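Local coordinates for protein putative alpha-L-fucosidase (Bacteroides thetaiotaomicron, PDB 4OZO) that probably hydrolyses alpha-L-fucosides as a glycoside hydrolase of family 29, and here holds a nitrophenyl thiogalactoside in its pocket, at residues V193-K198 with V206-N211; T254-R259 with S290-N295. All coordinates share one frame; numbering follows the deposited sequence.

How the interactions relate
Along the chain the two interactions come in series: interaction 1 is complete before interaction 2 begins, so they neither nest nor cross. Segments 193-198 and 206-211 are joined by seven residues, none of them helix or strand, and their short strands pair in parallel. Interaction 2 closes a longer loop: the thirty residues between its segments include helix 275-283. All four segments contribute strands to the parallel sheet of the TIM barrel, 206-207 weakly, and the centres of the two contacts are about 13 Å apart. They meet where Trp208 NE1 lies 2.9 Å from Asp255 OD1, a weak hydrogen bond, and both touch the bound thiogalactoside.

Interaction 1: residues V193-K198 with V206-N211. With OTN (2-nitrophenyl 1-thio-beta-D-galactopyranoside), chain E.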
ATOM      1  N   VAL A 193      19.526   2.756 -23.390  1.00 18.53           N
ATOM      2  CA  VAL A 193      20.478   3.506 -22.587  1.00 13.60           C
ATOM      3  C   VAL A 193      21.493   2.565 -21.935  1.00 14.08           C
ATOM      4  O   VAL A 193      21.118   1.523 -21.389  1.00 11.61           O
ATOM      5  CB  VAL A 193      19.747   4.306 -21.512  1.00 11.49           C
ATOM      6  CG1 VAL A 193      20.730   5.078 -20.668  1.00 13.71           C
ATOM      7  CG2 VAL A 193      18.738   5.229 -22.156  1.00 13.14           C
ATOM      8  N   ILE A 194      22.776   2.920 -22.003  1.00 13.97           N
ATOM      9  CA  ILE A 194      23.824   2.120 -21.364  1.00 14.01           C
ATOM     10  C   ILE A 194      24.364   2.750 -20.083  1.00 14.80           C
ATOM     11  O   ILE A 194      24.980   3.810 -20.118  1.00 19.51           O
ATOM     12  CB  ILE A 194      25.026   1.888 -22.303  1.00 13.91           C
ATOM     13  CG1 ILE A 194      24.648   1.011 -23.494  1.00 13.99           C
ATOM     14  CG2 ILE A 194      26.170   1.242 -21.548  1.00 16.82           C
ATOM     15  CD1 ILE A 194      25.719   0.982 -24.567  1.00 17.36           C
ATOM     16  N   PHE A 195      24.138   2.095 -18.951  1.00 15.86           N
ATOM     17  CA  PHE A 195      24.798   2.487 -17.715  1.00 13.36           C
ATOM     18  C   PHE A 195      26.225   1.962 -17.760  1.00 19.63           C
ATOM     19  O   PHE A 195      26.444   0.748 -17.698  1.00 18.88           O
ATOM     20  CB  PHE A 195      24.068   1.895 -16.521  1.00 10.87           C
ATOM     21  CG  PHE A 195      24.701   2.213 -15.192  1.00 10.27           C
ATOM     22  CD1 PHE A 195      24.371   3.372 -14.511  1.00 12.34           C
ATOM     23  CD2 PHE A 195      25.601   1.338 -14.610  1.00 10.54           C
ATOM     24  CE1 PHE A 195      24.934   3.654 -13.276  1.00 10.95           C
ATOM     25  CE2 PHE A 195      26.169   1.614 -13.380  1.00  8.96           C
ATOM     26  CZ  PHE A 195      25.836   2.772 -12.715  1.00  9.93           C
ATOM     27  N   GLY A 196      27.193   2.867 -17.875  1.00 19.38           N
ATOM     28  CA  GLY A 196      28.580   2.467 -18.021  1.00 17.32           C
ATOM     29  C   GLY A 196      29.482   2.825 -16.855  1.00 18.82           C
ATOM     30  O   GLY A 196      29.441   3.936 -16.331  1.00 20.30           O
ATOM     31  N   THR A 197      30.314   1.874 -16.457  1.00 19.56           N
ATOM     32  CA  THR A 197      31.329   2.114 -15.443  1.00 21.06           C
ATOM     33  C   THR A 197      32.748   1.779 -15.947  1.00 19.50           C
ATOM     34  O   THR A 197      32.942   0.946 -16.840  1.00 14.15           O
ATOM     35  CB  THR A 197      31.032   1.308 -14.166  1.00 18.53           C
ATOM     36  OG1 THR A 197      30.827  -0.069 -14.511  1.00 18.89           O
ATOM     37  CG2 THR A 197      29.790   1.831 -13.489  1.00 15.14           C
ATOM     38  N   LYS A 198      33.731   2.449 -15.363  1.00 21.84           N
ATOM     39  CA  LYS A 198      35.142   2.176 -15.630  1.00 20.53           C
ATOM     40  C   LYS A 198      35.539   2.189 -17.115  1.00 20.58           C
ATOM     41  O   LYS A 198      35.284   3.168 -17.824  1.00 20.17           O
ATOM     42  CB  LYS A 198      35.542   0.890 -14.919  1.00 20.31           C
ATOM     43  CG  LYS A 198      35.182   0.949 -13.450  1.00 16.26           C
ATOM     44  CD  LYS A 198      35.621  -0.269 -12.659  1.00 16.98           C
ATOM     45  CE  LYS A 198      35.607   0.060 -11.176  1.00 17.61           C
ATOM     46  NZ  LYS A 198      35.795  -1.111 -10.292  1.00 19.29           N
ATOM     47  N   VAL A 206      24.797   6.921 -19.385  1.00 10.17           N
ATOM     48  CA  VAL A 206      24.632   7.491 -18.054  1.00 13.96           C
ATOM     49  C   VAL A 206      25.725   6.939 -17.139  1.00 12.19           C
ATOM     50  O   VAL A 206      26.228   5.843 -17.366  1.00 12.45           O
ATOM     51  CB  VAL A 206      23.192   7.234 -17.457  1.00 10.44           C
ATOM     52  CG1 VAL A 206      22.130   7.996 -18.238  1.00  5.99           C
ATOM     53  CG2 VAL A 206      22.861   5.738 -17.412  1.00  8.75           C
ATOM     54  N   ARG A 207      26.086   7.696 -16.111  1.00  8.61           N
ATOM     55  CA  ARG A 207      27.177   7.324 -15.227  1.00  8.19           C
ATOM     56  C   ARG A 207      26.682   6.958 -13.831  1.00 13.10           C
ATOM     57  O   ARG A 207      25.589   7.336 -13.422  1.00 13.43           O
ATOM     58  CB  ARG A 207      28.154   8.496 -15.093  1.00 12.31           C
ATOM     59  CG  ARG A 207      27.586   9.711 -14.334  1.00 10.55           C
ATOM     60  CD  ARG A 207      28.619  10.800 -14.148  1.00 12.09           C
ATOM     61  NE  ARG A 207      28.301  11.738 -13.071  1.00 15.77           N
ATOM     62  CZ  ARG A 207      27.769  12.944 -13.261  1.00 15.10           C
ATOM     63  NH1 ARG A 207      27.488  13.365 -14.488  1.00 14.80           N
ATOM     64  NH2 ARG A 207      27.517  13.732 -12.227  1.00 12.64           N
ATOM     65  N   TRP A 208      27.510   6.241 -13.086  1.00 10.90           N
ATOM     66  CA  TRP A 208      27.278   6.078 -11.669  1.00 12.58           C
ATOM     67  C   TRP A 208      27.567   7.412 -10.977  1.00 13.72           C
ATOM     68  O   TRP A 208      28.190   8.299 -11.570  1.00 13.55           O
ATOM     69  CB  TRP A 208      28.191   4.988 -11.101  1.00 12.67           C
ATOM     70  CG  TRP A 208      27.858   4.629  -9.688  1.00 14.96           C
ATOM     71  CD1 TRP A 208      26.614   4.608  -9.110  1.00 13.10           C
ATOM     72  CD2 TRP A 208      28.779   4.263  -8.663  1.00 17.24           C
ATOM     73  NE1 TRP A 208      26.711   4.234  -7.797  1.00 10.83           N
ATOM     74  CE2 TRP A 208      28.029   4.019  -7.494  1.00 12.21           C
ATOM     75  CE3 TRP A 208      30.168   4.102  -8.622  1.00 18.11           C
ATOM     76  CZ2 TRP A 208      28.620   3.624  -6.297  1.00 16.04           C
ATOM     77  CZ3 TRP A 208      30.756   3.714  -7.426  1.00 16.43           C
ATOM     78  CH2 TRP A 208      29.985   3.481  -6.283  1.00 16.32           C
ATOM     79  N   MET A 209      27.138   7.546  -9.723  1.00 13.46           N
ATOM     80  CA  MET A 209      27.373   8.766  -8.959  1.00 14.24           C
ATOM     81  C   MET A 209      28.067   8.543  -7.614  1.00 15.46           C
ATOM     82  O   MET A 209      27.991   9.391  -6.726  1.00 16.47           O
ATOM     83  CB  MET A 209      26.083   9.573  -8.782  1.00 14.81           C
ATOM     84  CG  MET A 209      24.803   8.734  -8.647  1.00 14.84           C
ATOM     85  SD  MET A 209      24.806   7.544  -7.293  1.00 13.04           S
ATOM     86  CE  MET A 209      24.810   8.603  -5.844  1.00 11.84           C
ATOM     87  N   GLY A 210      28.745   7.408  -7.465  1.00 13.36           N
ATOM     88  CA  GLY A 210      29.710   7.260  -6.390  1.00 11.96           C
ATOM     89  C   GLY A 210      29.294   6.645  -5.069  1.00 14.66           C
ATOM     90  O   GLY A 210      30.150   6.325  -4.243  1.00 12.20           O
ATOM     91  N   ASN A 211      27.998   6.479  -4.848  1.00  9.94           N
ATOM     92  CA  ASN A 211      27.556   5.783  -3.650  1.00 12.92           C
ATOM     93  C   ASN A 211      26.258   5.026  -3.892  1.00 16.24           C
ATOM     94  O   ASN A 211      25.651   5.126  -4.960  1.00 15.27           O
ATOM     95  CB  ASN A 211      27.409   6.739  -2.460  1.00 11.82           C
ATOM     96  CG  ASN A 211      26.313   7.782  -2.676  1.00 14.47           C
ATOM     97  OD1 ASN A 211      25.126   7.511  -2.484  1.00 12.69           O
ATOM     98  ND2 ASN A 211      26.713   8.983  -3.076  1.00 15.78           N
TER
HETATM   99  O2' OTN E 503      32.705  -2.611  -2.381  1.00 54.05           O
HETATM  100  N1' OTN E 503      32.206  -2.189  -3.681  1.00 31.17           N
HETATM  101  O3' OTN E 503      32.678  -2.787  -4.801  1.00 34.26           O
HETATM  102  C2' OTN E 503      31.267  -1.225  -3.696  1.00 27.83           C
HETATM  103  C3' OTN E 503      30.891  -0.659  -2.480  1.00 29.01           C
HETATM  104  C4' OTN E 503      29.933   0.338  -2.421  1.00 21.18           C
HETATM  105  C5' OTN E 503      29.352   0.793  -3.592  1.00 25.19           C
HETATM  106  C6' OTN E 503      29.739   0.244  -4.807  1.00 23.58           C
HETATM  107  C1' OTN E 503      30.711  -0.746  -4.887  1.00 22.16           C
HETATM  108  S01 OTN E 503      31.075  -1.373  -6.479  1.00 29.31           S
HETATM  109  C1  OTN E 503      30.329  -0.144  -7.543  1.00 26.96           C
HETATM  110  O5  OTN E 503      28.869  -0.262  -7.676  1.00 25.30           O
HETATM  111  C5  OTN E 503      28.380   0.757  -8.560  1.00 18.61           C
HETATM  112  C6  OTN E 503      26.860   0.612  -8.655  1.00 16.25           C
HETATM  113  O6  OTN E 503      26.288   0.771  -7.355  1.00 17.33           O
HETATM  114  C4  OTN E 503      29.000   0.612  -9.956  1.00 17.98           C
HETATM  115  O4  OTN E 503      28.694  -0.673 -10.507  1.00 22.20           O
HETATM  116  C3  OTN E 503      30.488   0.731  -9.795  1.00 25.20           C
HETATM  117  O3  OTN E 503      31.185   0.630 -11.071  1.00 29.91           O
HETATM  118  C2  OTN E 503      30.948  -0.383  -8.873  1.00 19.75           C
HETATM  119  O2  OTN E 503      32.347  -0.222  -8.753  1.00 25.78           O
HETATM  120  O   HOH W   1      30.363   5.162 -14.361  1.00 13.45           O
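The wall of the sugar pocket starts where Phe195 and Val206 pair as parallel neighbours, their CA atoms 5.0 Å apart. Two backbone bonds grip Val206: its N donates to Ile194 O (3.2 Å), and its O receives Gly196 N at 166° at hydrogen. Val206 CG2 meets Val193 CG1 at 3.9 Å and comes to the edge of the Phe195 ring, 4.0 Å from CD1. Phe195 also touches Glu253 of strand 253-257 and has OTN O4 at its ring edge, which places its side chain inside the TIM barrel; on the other side, Ile194 packs against helix 175-188. With CG anti to the backbone N (chi1 178°), Phe195 runs alongside Trp208 in the same direction, and its CZ lies 3.6 Å from Trp208 CB. The indole is sandwiched. OTN C5 sits over its centre, 3.4 Å above the ring plane, while Gly210 N lies over the opposite face at 3.3 Å. Next to it, Thr197 CG2 borders the sugar at O3, while Thr197 OG1 is bonded to Trp165 O. Cut back to an alanine here, the Trp208 side chain would probably no longer offer the sugar a flat surface beneath C5, and Asp255 would lose its weak indole partner. Beyond the ring, Asp166, Glu212 and Glu232 hydrogen-bond the ligand.

Interaction 2: residues T254-R259 with S290-N295; sequences TDVSIR and SVLLLN. With OTN (2-nitrophenyl 1-thio-beta-D-galactopyranoside), chain E.
Thr254 is held through both its backbone polar atoms: its O accepts Leu293 N (171° at hydrogen) and its N donates to Val291 O. The alternation continues with Val256, whose N reaches Leu293 O and whose O accepts Asn295 N at 2.9 Å. Ile258 N, just past the strand, adds a last bond to Asn295 O. These alternating bonds and four successive parallel bridges, from Thr254 with Leu292 to Ser257 with Asn295, are the evidence for a regular parallel ladder; the axes of 254-257 and 291-295 come within 4.6 Å, their directions 23° apart.

Side chains reinforce it at both ends. Thr254 OG1 donates to Ser290 OG (3.0 Å), which also bonds Ala252 O. At the far end Asn295 ND2 donates to Ser257 OG at 3.1 Å, with the oxygen almost in the amide plane. The same oxygen receives Arg259 N, forming an ST turn, and bonds Ser261 O, so three partners fix its position. Asn295 is steadied in turn by Trp262 O on ND2 and by His27 ND1 on OD1.

On the face bearing Thr254 and Val256, Val256 CG1 stands between the backbone N and the carbonyl carbon (chi1 58°), which brings it 3.5 Å from Leu292 CD1 and 4.0 Å from Leu294 CD1. Helix 275-283 closes over this apolar group through Ile281 and Leu278. Asp255, Leu293 and Asn295 take the opposite, inner face, where Asp255 OD2 lies 2.6 Å from OTN O6, close enough to hydrogen-bond although the hydroxyl proton has another acceptor within reach. Strand 253-257, helix 275-283 and strand 291-295 thus make a beta-alpha-beta crossover of the TIM barrel, with Val256, Leu292 and Leu294 turned to its helix and Asp255 to the ligand.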
ATOM      1  N   THR A 254      21.162   7.394 -10.022  1.00 10.56           N
ATOM      2  CA  THR A 254      21.316   7.069  -8.602  1.00 10.57           C
ATOM      3  C   THR A 254      20.658   5.742  -8.232  1.00 10.04           C
ATOM      4  O   THR A 254      19.457   5.570  -8.412  1.00 10.73           O
ATOM      5  CB  THR A 254      20.722   8.183  -7.722  1.00 11.05           C
ATOM      6  OG1 THR A 254      21.395   9.412  -8.006  1.00 10.09           O
ATOM      7  CG2 THR A 254      20.889   7.861  -6.261  1.00  8.51           C
ATOM      8  N   ASP A 255      21.443   4.807  -7.707  1.00 11.41           N
ATOM      9  CA  ASP A 255      20.930   3.467  -7.416  1.00  9.08           C
ATOM     10  C   ASP A 255      20.912   3.179  -5.926  1.00  8.17           C
ATOM     11  O   ASP A 255      21.879   3.434  -5.222  1.00 14.21           O
ATOM     12  CB  ASP A 255      21.727   2.389  -8.172  1.00 11.86           C
ATOM     13  CG  ASP A 255      23.218   2.366  -7.801  1.00 16.09           C
ATOM     14  OD1 ASP A 255      23.878   3.436  -7.860  1.00 13.09           O
ATOM     15  OD2 ASP A 255      23.731   1.266  -7.464  1.00 12.55           O
ATOM     16  N   VAL A 256      19.803   2.656  -5.433  1.00  7.91           N
ATOM     17  CA  VAL A 256      19.692   2.364  -4.010  1.00  8.93           C
ATOM     18  C   VAL A 256      18.709   1.209  -3.815  1.00  9.01           C
ATOM     19  O   VAL A 256      17.804   0.997  -4.630  1.00  8.66           O
ATOM     20  CB  VAL A 256      19.275   3.646  -3.216  1.00  9.03           C
ATOM     21  CG1 VAL A 256      17.967   4.179  -3.727  1.00  8.88           C
ATOM     22  CG2 VAL A 256      19.216   3.406  -1.710  1.00  7.22           C
ATOM     23  N   SER A 257      18.898   0.432  -2.759  1.00  9.41           N
ATOM     24  CA  SER A 257      17.929  -0.611  -2.460  1.00 11.29           C
ATOM     25  C   SER A 257      16.933  -0.164  -1.403  1.00 11.11           C
ATOM     26  O   SER A 257      17.278   0.558  -0.467  1.00 11.71           O
ATOM     27  CB  SER A 257      18.615  -1.900  -2.019  1.00 11.93           C
ATOM     28  OG  SER A 257      17.667  -2.945  -1.875  1.00 13.61           O
ATOM     29  N   ILE A 258      15.697  -0.622  -1.549  1.00 10.07           N
ATOM     30  CA  ILE A 258      14.649  -0.303  -0.603  1.00  8.59           C
ATOM     31  C   ILE A 258      14.906  -1.071   0.686  1.00 11.12           C
ATOM     32  O   ILE A 258      14.262  -0.844   1.721  1.00 11.26           O
ATOM     33  CB  ILE A 258      13.251  -0.627  -1.201  1.00 13.11           C
ATOM     34  CG1 ILE A 258      12.139   0.168  -0.498  1.00 11.02           C
ATOM     35  CG2 ILE A 258      12.966  -2.117  -1.190  1.00  7.04           C
ATOM     36  CD1 ILE A 258      10.835   0.166  -1.279  1.00  7.67           C
ATOM     37  N   ARG A 259      15.869  -1.986   0.607  1.00 11.76           N
ATOM     38  CA  ARG A 259      16.305  -2.779   1.754  1.00 13.00           C
ATOM     39  C   ARG A 259      17.795  -2.536   2.018  1.00 14.51           C
ATOM     40  O   ARG A 259      18.480  -1.902   1.198  1.00  9.62           O
ATOM     41  CB  ARG A 259      16.009  -4.264   1.506  1.00 11.64           C
ATOM     42  CG  ARG A 259      14.572  -4.633   1.801  1.00 10.15           C
ATOM     43  CD  ARG A 259      14.070  -5.785   0.957  1.00 11.28           C
ATOM     44  NE  ARG A 259      12.694  -6.117   1.314  1.00 11.12           N
ATOM     45  CZ  ARG A 259      12.353  -7.090   2.151  1.00 13.60           C
ATOM     46  NH1 ARG A 259      13.296  -7.857   2.697  1.00 10.64           N
ATOM     47  NH2 ARG A 259      11.066  -7.307   2.430  1.00 11.88           N
ATOM     48  N   SER A 290      19.117  13.961 -11.184  1.00 18.93           N
ATOM     49  CA  SER A 290      19.452  12.565 -11.472  1.00 16.07           C
ATOM     50  C   SER A 290      18.226  11.707 -11.816  1.00 16.34           C
ATOM     51  O   SER A 290      17.134  12.216 -12.046  1.00 17.71           O
ATOM     52  CB  SER A 290      20.219  11.948 -10.299  1.00 14.23           C
ATOM     53  OG  SER A 290      20.669  10.644 -10.629  1.00 15.31           O
ATOM     54  N   VAL A 291      18.428  10.397 -11.877  1.00 14.16           N
ATOM     55  CA  VAL A 291      17.321   9.461 -11.958  1.00 11.01           C
ATOM     56  C   VAL A 291      17.513   8.423 -10.859  1.00 13.62           C
ATOM     57  O   VAL A 291      18.635   7.960 -10.611  1.00 13.82           O
ATOM     58  CB  VAL A 291      17.226   8.791 -13.342  1.00  9.45           C
ATOM     59  CG1 VAL A 291      16.367   7.543 -13.287  1.00 10.90           C
ATOM     60  CG2 VAL A 291      16.693   9.783 -14.391  1.00 10.24           C
ATOM     61  N   LEU A 292      16.428   8.090 -10.175  1.00 11.17           N
ATOM     62  CA  LEU A 292      16.485   7.132  -9.083  1.00 10.74           C
ATOM     63  C   LEU A 292      16.201   5.716  -9.578  1.00 12.16           C
ATOM     64  O   LEU A 292      15.126   5.435 -10.109  1.00 12.06           O
ATOM     65  CB  LEU A 292      15.478   7.519  -8.004  1.00 11.99           C
ATOM     66  CG  LEU A 292      15.229   6.502  -6.891  1.00 11.55           C
ATOM     67  CD1 LEU A 292      16.482   6.272  -6.066  1.00  6.93           C
ATOM     68  CD2 LEU A 292      14.079   6.987  -6.020  1.00 11.82           C
ATOM     69  N   LEU A 293      17.182   4.833  -9.427  1.00 10.19           N
ATOM     70  CA  LEU A 293      16.986   3.422  -9.693  1.00  7.96           C
ATOM     71  C   LEU A 293      16.772   2.720  -8.352  1.00  9.24           C
ATOM     72  O   LEU A 293      17.706   2.560  -7.568  1.00 10.17           O
ATOM     73  CB  LEU A 293      18.196   2.853 -10.429  1.00  7.83           C
ATOM     74  CG  LEU A 293      18.213   1.351 -10.753  1.00 13.38           C
ATOM     75  CD1 LEU A 293      16.878   0.900 -11.346  1.00  8.15           C
ATOM     76  CD2 LEU A 293      19.401   0.990 -11.688  1.00  6.73           C
ATOM     77  N   LEU A 294      15.535   2.325  -8.070  1.00  7.29           N
ATOM     78  CA  LEU A 294      15.216   1.783  -6.752  1.00  8.34           C
ATOM     79  C   LEU A 294      15.025   0.273  -6.846  1.00  9.03           C
ATOM     80  O   LEU A 294      14.258  -0.199  -7.682  1.00 10.42           O
ATOM     81  CB  LEU A 294      13.966   2.472  -6.182  1.00  6.49           C
ATOM     82  CG  LEU A 294      13.411   2.009  -4.830  1.00  7.88           C
ATOM     83  CD1 LEU A 294      14.347   2.376  -3.704  1.00  7.15           C
ATOM     84  CD2 LEU A 294      12.040   2.598  -4.596  1.00  5.94           C
ATOM     85  N   ASN A 295      15.727  -0.480  -5.999  1.00  6.82           N
ATOM     86  CA  ASN A 295      15.676  -1.937  -6.053  1.00  7.42           C
ATOM     87  C   ASN A 295      14.598  -2.600  -5.183  1.00 11.64           C
ATOM     88  O   ASN A 295      14.480  -2.322  -3.982  1.00 11.05           O
ATOM     89  CB  ASN A 295      17.051  -2.515  -5.713  1.00 11.59           C
ATOM     90  CG  ASN A 295      17.060  -4.038  -5.678  1.00 10.25           C
ATOM     91  OD1 ASN A 295      16.839  -4.694  -6.692  1.00 10.91           O
ATOM     92  ND2 ASN A 295      17.336  -4.602  -4.509  1.00  9.20           N
TER
HETATM   93  O2' OTN E 503      32.705  -2.611  -2.381  1.00 54.05           O
HETATM   94  N1' OTN E 503      32.206  -2.189  -3.681  1.00 31.17           N
HETATM   95  O3' OTN E 503      32.678  -2.787  -4.801  1.00 34.26           O
HETATM   96  C2' OTN E 503      31.267  -1.225  -3.696  1.00 27.83           C
HETATM   97  C3' OTN E 503      30.891  -0.659  -2.480  1.00 29.01           C
HETATM   98  C4' OTN E 503      29.933   0.338  -2.421  1.00 21.18           C
HETATM   99  C5' OTN E 503      29.352   0.793  -3.592  1.00 25.19           C
HETATM  100  C6' OTN E 503      29.739   0.244  -4.807  1.00 23.58           C
HETATM  101  C1' OTN E 503      30.711  -0.746  -4.887  1.00 22.16           C
HETATM  102  S01 OTN E 503      31.075  -1.373  -6.479  1.00 29.31           S
HETATM  103  C1  OTN E 503      30.329  -0.144  -7.543  1.00 26.96           C
HETATM  104  O5  OTN E 503      28.869  -0.262  -7.676  1.00 25.30           O
HETATM  105  C5  OTN E 503      28.380   0.757  -8.560  1.00 18.61           C
HETATM  106  C6  OTN E 503      26.860   0.612  -8.655  1.00 16.25           C
HETATM  107  O6  OTN E 503      26.288   0.771  -7.355  1.00 17.33           O
HETATM  108  C4  OTN E 503      29.000   0.612  -9.956  1.00 17.98           C
HETATM  109  O4  OTN E 503      28.694  -0.673 -10.507  1.00 22.20           O
HETATM  110  C3  OTN E 503      30.488   0.731  -9.795  1.00 25.20           C
HETATM  111  O3  OTN E 503      31.185   0.630 -11.071  1.00 29.91           O
HETATM  112  C2  OTN E 503      30.948  -0.383  -8.873  1.00 19.75           C
HETATM  113  O2  OTN E 503      32.347  -0.222  -8.753  1.00 25.78           O